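Local coordinates for protein putative cell surface hydrolase (PDB 3LP5) that is probably a cell-surface hydrolase with an alpha/beta-hydrolase fold, although its substrate is not known, at residues Ser225-Gln229 against Tyr230-Glu234. Numbering follows the deposited sequence.
Sequences SLIRQ and YLLAE
Gln229 and Tyr230 run side by side, the aliphatic part of the glutamine lying over one face of the ring in a CH-pi contact, with Gln229 CG 3.9 Å from the centroid of the Tyr230 ring. Gln229 can do this because its CG is turned away from the backbone N (chi1 175°); the amide stays alongside the ring, its plane 29° from the ring's, and its OE1 accepts a hydrogen bond from Asn244 ND2. At the ring edge, one turn back, Leu226 CD2 packs in plane, 3.9 Å from Tyr230 CE2. With an alanine in place of Tyr230, Gln229 CG would probably lose the face it lies on and Leu226 CD2 the edge it packs against.

A salt bridge links Arg228 to Glu234. Arg228 NH2 lies 3.0 Å from Glu234 OE1, whose position is less certain, while Arg228 NE makes a weak bond to Glu234 OE2 at 3.3 Å. The carboxylate sits at the guanidinium edge, the two planes 51° apart.

Backbone bonds close the helix. Ile227 O accepts from both Leu231 N (2.8 Å) and Leu232 N (2.9 Å), widening the last turn. Ala233 then takes positive phi, and Glu234 N reaches Arg228 O almost straight (2.9 Å). One water bridges Gln229 O and Glu234 O. The result is a helix C-terminus with a wider pi-type turn, followed by a residue in the left-handed helical region, ending the helix that follows the edge strand 201-206 of the alpha/beta-hydrolase sheet.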
loop_
_atom_site.group_PDB
_atom_site.type_symbol
_atom_site.label_atom_id
_atom_site.label_comp_id
_atom_site.label_asym_id
_atom_site.label_seq_id
_atom_site.Cartn_x
_atom_site.Cartn_y
_atom_site.Cartn_z
ATOM N N SER A 225 -1.054 1.941 -14.421
ATOM C CA SER A 225 -0.990 3.270 -14.975
ATOM C C SER A 225 -1.056 4.318 -13.800
ATOM O O SER A 225 -0.332 5.289 -13.801
ATOM C CB SER A 225 -2.132 3.520 -15.946
ATOM O OG SER A 225 -2.043 4.843 -16.484
ATOM N N LEU A 226 -1.880 4.059 -12.794
ATOM C CA LEU A 226 -2.080 5.009 -11.693
ATOM C C LEU A 226 -0.903 5.027 -10.762
ATOM O O LEU A 226 -0.573 6.063 -10.155
ATOM C CB LEU A 226 -3.362 4.675 -10.920
ATOM C CG LEU A 226 -4.659 4.857 -11.738
ATOM C CD1 LEU A 226 -5.791 4.212 -10.970
ATOM C CD2 LEU A 226 -4.993 6.333 -12.032
ATOM N N ILE A 227 -0.316 3.852 -10.564
ATOM C CA ILE A 227 0.835 3.760 -9.686
ATOM C C ILE A 227 1.924 4.607 -10.316
ATOM O O ILE A 227 2.520 5.482 -9.641
ATOM C CB ILE A 227 1.355 2.315 -9.478
ATOM C CG1 ILE A 227 0.409 1.485 -8.615
ATOM C CG2 ILE A 227 2.793 2.313 -8.950
ATOM C CD1 ILE A 227 0.691 -0.041 -8.709
ATOM N N ARG A 228 2.135 4.406 -11.604
ATOM C CA ARG A 228 3.128 5.257 -12.339
ATOM C C ARG A 228 2.857 6.785 -12.263
ATOM O O ARG A 228 3.744 7.568 -11.935
ATOM C CB ARG A 228 3.246 4.802 -13.769
ATOM C CG ARG A 228 3.949 3.468 -13.878
ATOM C CD ARG A 228 3.979 2.998 -15.339
ATOM N NE ARG A 228 4.709 3.965 -16.172
ATOM C CZ ARG A 228 4.508 4.147 -17.468
ATOM N NH1 ARG A 228 3.621 3.417 -18.127
ATOM N NH2 ARG A 228 5.259 5.023 -18.128
ATOM N N GLN A 229 1.635 7.210 -12.564
ATOM C CA GLN A 229 1.263 8.599 -12.536
ATOM C C GLN A 229 1.291 9.241 -11.129
ATOM O O GLN A 229 1.739 10.360 -10.991
ATOM C CB GLN A 229 -0.124 8.780 -13.153
ATOM C CG GLN A 229 -0.674 10.213 -13.056
ATOM C CD GLN A 229 -1.735 10.472 -14.074
ATOM O OE1 GLN A 229 -1.863 9.726 -15.062
ATOM N NE2 GLN A 229 -2.503 11.513 -13.867
ATOM N N TYR A 230 0.778 8.558 -10.111
ATOM C CA TYR A 230 0.569 9.213 -8.801
ATOM C C TYR A 230 1.569 8.735 -7.765
ATOM O O TYR A 230 2.022 9.531 -6.974
ATOM C CB TYR A 230 -0.873 8.979 -8.281
ATOM C CG TYR A 230 -1.914 9.734 -9.104
ATOM C CD1 TYR A 230 -2.050 11.137 -9.001
ATOM C CD2 TYR A 230 -2.738 9.063 -10.000
ATOM C CE1 TYR A 230 -2.987 11.813 -9.784
ATOM C CE2 TYR A 230 -3.668 9.731 -10.790
ATOM C CZ TYR A 230 -3.801 11.094 -10.663
ATOM O OH TYR A 230 -4.744 11.733 -11.432
ATOM N N LEU A 231 1.923 7.461 -7.752
ATOM C CA LEU A 231 2.862 6.989 -6.695
ATOM C C LEU A 231 4.286 7.304 -7.097
ATOM O O LEU A 231 5.070 7.828 -6.280
ATOM C CB LEU A 231 2.734 5.489 -6.365
ATOM C CG LEU A 231 3.560 5.080 -5.114
ATOM C CD1 LEU A 231 3.136 5.816 -3.820
ATOM C CD2 LEU A 231 3.576 3.608 -4.881
ATOM N N LEU A 232 4.623 6.984 -8.345
ATOM C CA LEU A 232 5.972 7.224 -8.872
ATOM C C LEU A 232 6.131 8.629 -9.446
ATOM O O LEU A 232 7.239 9.048 -9.716
ATOM C CB LEU A 232 6.334 6.189 -9.950
ATOM C CG LEU A 232 6.286 4.737 -9.455
ATOM C CD1 LEU A 232 6.649 3.705 -10.573
ATOM C CD2 LEU A 232 7.159 4.502 -8.245
ATOM N N ALA A 233 5.022 9.337 -9.665
ATOM C CA ALA A 233 5.040 10.686 -10.250
ATOM C C ALA A 233 5.834 10.768 -11.572
ATOM O O ALA A 233 6.576 11.698 -11.830
ATOM C CB ALA A 233 5.511 11.744 -9.217
ATOM N N GLU A 234 5.635 9.777 -12.425
ATOM C CA GLU A 234 6.296 9.712 -13.711
ATOM C C GLU A 234 5.541 10.621 -14.680
ATOM O O GLU A 234 4.334 10.782 -14.558
ATOM C CB GLU A 234 6.170 8.282 -14.193
ATOM C CG GLU A 234 7.224 7.852 -15.087
ATOM C CD GLU A 234 7.204 6.336 -15.289
ATOM O OE1 GLU A 234 7.536 5.886 -16.405
ATOM O OE2 GLU A 234 6.858 5.608 -14.344
HETATM O O HOH W 1 2.812 11.927 -12.873
#